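Local structure of mandelate racemase/muconate lactonizing enzyme, C-terminal domain protein (Paracoccus denitrificans, 3N4E) at residues A[194-199]-A[220-225]. The protein binds a divalent metal ion and, as a member of the enolase superfamily, probably acts as a magnesium-dependent hydro-lyase. Sequence-based numbering, arbitrary orientation.
With CA (calcium ion), chain C.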
ATOM      1  N   ILE A 194       8.613  -2.975 -33.842  1.00 23.12           N
ATOM      2  CA  ILE A 194       7.823  -4.213 -33.863  1.00 22.10           C
ATOM      3  C   ILE A 194       7.098  -4.448 -32.548  1.00 21.26           C
ATOM      4  O   ILE A 194       7.674  -4.305 -31.455  1.00 21.12           O
ATOM      5  CB  ILE A 194       8.649  -5.491 -34.184  1.00 22.57           C
ATOM      6  CG1 ILE A 194       9.701  -5.233 -35.264  1.00 20.44           C
ATOM      7  CG2 ILE A 194       7.719  -6.609 -34.642  1.00 19.28           C
ATOM      8  CD1 ILE A 194      10.741  -6.324 -35.391  1.00 24.57           C
ATOM      9  N   GLY A 195       5.824  -4.804 -32.678  1.00 20.04           N
ATOM     10  CA  GLY A 195       5.002  -5.191 -31.560  1.00 19.15           C
ATOM     11  C   GLY A 195       4.618  -6.652 -31.700  1.00 19.84           C
ATOM     12  O   GLY A 195       4.640  -7.230 -32.815  1.00 20.24           O
ATOM     13  N   PHE A 196       4.262  -7.236 -30.559  1.00 19.12           N
ATOM     14  CA  PHE A 196       3.985  -8.645 -30.436  1.00 19.29           C
ATOM     15  C   PHE A 196       2.676  -8.754 -29.680  1.00 19.53           C
ATOM     16  O   PHE A 196       2.544  -8.253 -28.559  1.00 19.44           O
ATOM     17  CB  PHE A 196       5.119  -9.346 -29.682  1.00 19.46           C
ATOM     18  CG  PHE A 196       4.952 -10.840 -29.569  1.00 23.73           C
ATOM     19  CD1 PHE A 196       4.029 -11.398 -28.672  1.00 19.82           C
ATOM     20  CD2 PHE A 196       5.734 -11.703 -30.352  1.00 20.28           C
ATOM     21  CE1 PHE A 196       3.878 -12.790 -28.572  1.00 23.13           C
ATOM     22  CE2 PHE A 196       5.597 -13.091 -30.248  1.00 23.73           C
ATOM     23  CZ  PHE A 196       4.670 -13.635 -29.360  1.00 20.19           C
ATOM     24  N   ASP A 197       1.700  -9.388 -30.316  1.00 19.58           N
ATOM     25  CA  ASP A 197       0.372  -9.482 -29.755  1.00 19.35           C
ATOM     26  C   ASP A 197       0.115 -10.935 -29.392  1.00 19.57           C
ATOM     27  O   ASP A 197      -0.129 -11.774 -30.257  1.00 19.94           O
ATOM     28  CB  ASP A 197      -0.684  -8.951 -30.734  1.00 18.90           C
ATOM     29  CG  ASP A 197      -2.087  -8.913 -30.124  1.00 25.78           C
ATOM     30  OD1 ASP A 197      -2.321  -9.495 -29.039  1.00 18.67           O
ATOM     31  OD2 ASP A 197      -2.980  -8.306 -30.745  1.00 18.81           O
ATOM     32  N   ALA A 198       0.191 -11.217 -28.098  1.00 19.33           N
ATOM     33  CA  ALA A 198       0.038 -12.578 -27.588  1.00 19.05           C
ATOM     34  C   ALA A 198      -1.407 -13.058 -27.644  1.00 18.44           C
ATOM     35  O   ALA A 198      -1.659 -14.253 -27.486  1.00 18.90           O
ATOM     36  CB  ALA A 198       0.577 -12.672 -26.156  1.00 18.60           C
ATOM     37  N   ASN A 199      -2.350 -12.128 -27.848  1.00 17.31           N
ATOM     38  CA  ASN A 199      -3.791 -12.445 -27.834  1.00 16.42           C
ATOM     39  C   ASN A 199      -4.185 -13.348 -26.682  1.00 16.56           C
ATOM     40  O   ASN A 199      -4.780 -14.409 -26.905  1.00 17.25           O
ATOM     41  CB  ASN A 199      -4.223 -13.126 -29.133  1.00 16.33           C
ATOM     42  CG  ASN A 199      -4.243 -12.180 -30.317  1.00 29.81           C
ATOM     43  OD1 ASN A 199      -3.454 -12.344 -31.249  1.00 16.24           O
ATOM     44  ND2 ASN A 199      -5.142 -11.187 -30.289  1.00 15.31           N
ATOM     45  N   SER A 220       8.955  -3.180 -29.298  1.00 20.31           N
ATOM     46  CA  SER A 220       8.509  -1.928 -28.686  1.00 20.75           C
ATOM     47  C   SER A 220       7.309  -2.084 -27.754  1.00 20.96           C
ATOM     48  O   SER A 220       7.230  -1.396 -26.754  1.00 21.38           O
ATOM     49  CB  SER A 220       8.216  -0.868 -29.744  1.00 20.91           C
ATOM     50  OG  SER A 220       9.428  -0.304 -30.227  1.00 54.54           O
ATOM     51  N   TRP A 221       6.371  -2.969 -28.087  1.00 20.68           N
ATOM     52  CA  TRP A 221       5.287  -3.281 -27.149  1.00 20.46           C
ATOM     53  C   TRP A 221       4.815  -4.722 -27.210  1.00 19.75           C
ATOM     54  O   TRP A 221       5.080  -5.432 -28.175  1.00 19.77           O
ATOM     55  CB  TRP A 221       4.122  -2.298 -27.272  1.00 20.85           C
ATOM     56  CG  TRP A 221       3.140  -2.536 -28.395  1.00 21.58           C
ATOM     57  CD1 TRP A 221       1.939  -3.165 -28.299  1.00 21.12           C
ATOM     58  CD2 TRP A 221       3.258  -2.106 -29.758  1.00 21.51           C
ATOM     59  NE1 TRP A 221       1.294  -3.158 -29.509  1.00 21.38           N
ATOM     60  CE2 TRP A 221       2.085  -2.518 -30.428  1.00 22.26           C
ATOM     61  CE3 TRP A 221       4.243  -1.412 -30.481  1.00 22.56           C
ATOM     62  CZ2 TRP A 221       1.861  -2.256 -31.786  1.00 21.59           C
ATOM     63  CZ3 TRP A 221       4.016  -1.143 -31.831  1.00 21.95           C
ATOM     64  CH2 TRP A 221       2.836  -1.572 -32.467  1.00 23.01           C
ATOM     65  N   PHE A 222       4.125  -5.128 -26.148  1.00 19.12           N
ATOM     66  CA  PHE A 222       3.731  -6.504 -25.888  1.00 18.98           C
ATOM     67  C   PHE A 222       2.247  -6.452 -25.544  1.00 19.43           C
ATOM     68  O   PHE A 222       1.864  -5.957 -24.475  1.00 19.42           O
ATOM     69  CB  PHE A 222       4.561  -7.028 -24.706  1.00 18.69           C
ATOM     70  CG  PHE A 222       4.405  -8.510 -24.415  1.00 13.36           C
ATOM     71  CD1 PHE A 222       3.817  -9.381 -25.326  1.00 18.21           C
ATOM     72  CD2 PHE A 222       4.886  -9.030 -23.212  1.00 18.54           C
ATOM     73  CE1 PHE A 222       3.702 -10.735 -25.043  1.00 13.53           C
ATOM     74  CE2 PHE A 222       4.780 -10.394 -22.914  1.00 13.57           C
ATOM     75  CZ  PHE A 222       4.189 -11.251 -23.840  1.00 18.73           C
ATOM     76  N   GLU A 223       1.417  -6.939 -26.464  1.00 19.59           N
ATOM     77  CA  GLU A 223      -0.020  -6.707 -26.409  1.00 19.99           C
ATOM     78  C   GLU A 223      -0.758  -7.918 -25.842  1.00 20.47           C
ATOM     79  O   GLU A 223      -0.515  -9.056 -26.245  1.00 20.52           O
ATOM     80  CB  GLU A 223      -0.533  -6.317 -27.804  1.00 20.28           C
ATOM     81  CG  GLU A 223      -2.027  -5.988 -27.916  1.00 20.16           C
ATOM     82  CD  GLU A 223      -2.399  -5.277 -29.230  1.00 21.27           C
ATOM     83  OE1 GLU A 223      -1.693  -4.324 -29.644  1.00 19.96           O
ATOM     84  OE2 GLU A 223      -3.418  -5.675 -29.861  1.00 21.20           O
ATOM     85  N   GLU A 224      -1.648  -7.650 -24.887  1.00 20.85           N
ATOM     86  CA  GLU A 224      -2.449  -8.674 -24.201  1.00 20.95           C
ATOM     87  C   GLU A 224      -1.663  -9.951 -23.846  1.00 21.03           C
ATOM     88  O   GLU A 224      -1.975 -11.040 -24.331  1.00 21.39           O
ATOM     89  CB  GLU A 224      -3.721  -9.004 -25.009  1.00 20.94           C
ATOM     90  CG  GLU A 224      -4.758  -7.867 -25.025  1.00 25.71           C
ATOM     91  CD  GLU A 224      -6.173  -8.357 -25.311  1.00 20.95           C
ATOM     92  OE1 GLU A 224      -6.448  -8.786 -26.453  1.00 25.56           O
ATOM     93  OE2 GLU A 224      -7.024  -8.294 -24.393  1.00 25.80           O
ATOM     94  N   PRO A 225      -0.637  -9.825 -22.993  1.00 20.71           N
ATOM     95  CA  PRO A 225       0.132 -11.031 -22.699  1.00 20.55           C
ATOM     96  C   PRO A 225      -0.684 -12.124 -22.028  1.00 20.46           C
ATOM     97  O   PRO A 225      -0.446 -13.290 -22.312  1.00 20.51           O
ATOM     98  CB  PRO A 225       1.244 -10.536 -21.774  1.00 20.48           C
ATOM     99  CG  PRO A 225       0.793  -9.207 -21.298  1.00 23.66           C
ATOM    100  CD  PRO A 225      -0.041  -8.628 -22.379  1.00 20.25           C
TER
HETATM  101 CA    CA C 500      -4.924  -7.276 -30.386  1.00 24.30          CA
HETATM  102  O   HOH W   1      10.860  -2.330 -31.866  1.00 19.58           O
HETATM  103  O   HOH W   2      -4.700  -8.314 -28.365  1.00 15.06           O
HETATM  104  O   HOH W   3      -6.996 -11.138 -27.680  1.00 24.27           O
HETATM  105  O   HOH W   4      -6.623  -8.630 -32.160  1.00 11.65           O
HETATM  106  O   HOH W   5      -5.367  -6.110 -32.740  1.00 24.01           O
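Asp197 and Glu223 each give one carboxylate oxygen to the same calcium ion, Asp197 OD2 at 2.2 Å and Glu223 OE2 at 2.3 Å from the metal. Their carboxylate planes are turned 49° apart, and Asp197 OD2 and Glu223 OE2 lie 2.8 Å from each other, a closeness of two acceptors that the shared cation would make tolerable. Glu223 reaches it with an extended chain, CG anti to the backbone N (chi1 -178°). Its other oxygen, OE1, lies in the indole plane of Trp221 and takes a nearly straight hydrogen bond from Trp221 NE1; it is also salt-bridged to Lys160 and hydrogen-bonded by Gln269. With the metal on OE2, these bonds should hold the carboxylate's rotation. Asp197 OD1 turns back to accept the backbone N-H of Asn199, N to OD1 2.9 Å, closing an Asx turn, and meets a metal-bound water that also donates to Glu224 OE1. Glu249 supplies a third carboxylate to the ion.

On the same face of the sheet, the indole of Trp221 lies flat over the backbone of Gly195, whose CA stands 3.9 Å from the centroid of the six-membered ring in a CH-pi contact. The opposite face carries Phe196 and Phe222, which point the same way with ring planes 71° apart, and Phe196 CD1 touches Phe222 CE1 at 3.7 Å; Leu214 of helix 204-216 packs against both. Between the faces the strands run parallel, with Phe196 O receiving Glu223 N at 2.7 Å and Glu223 O receiving Ala198 N. Strand 194-197, helix 204-216 and strand 221-223 form a beta-alpha-beta unit of the enolase-superfamily barrel, and the acidic residues at the C-terminal ends of successive strands make its characteristic metal site.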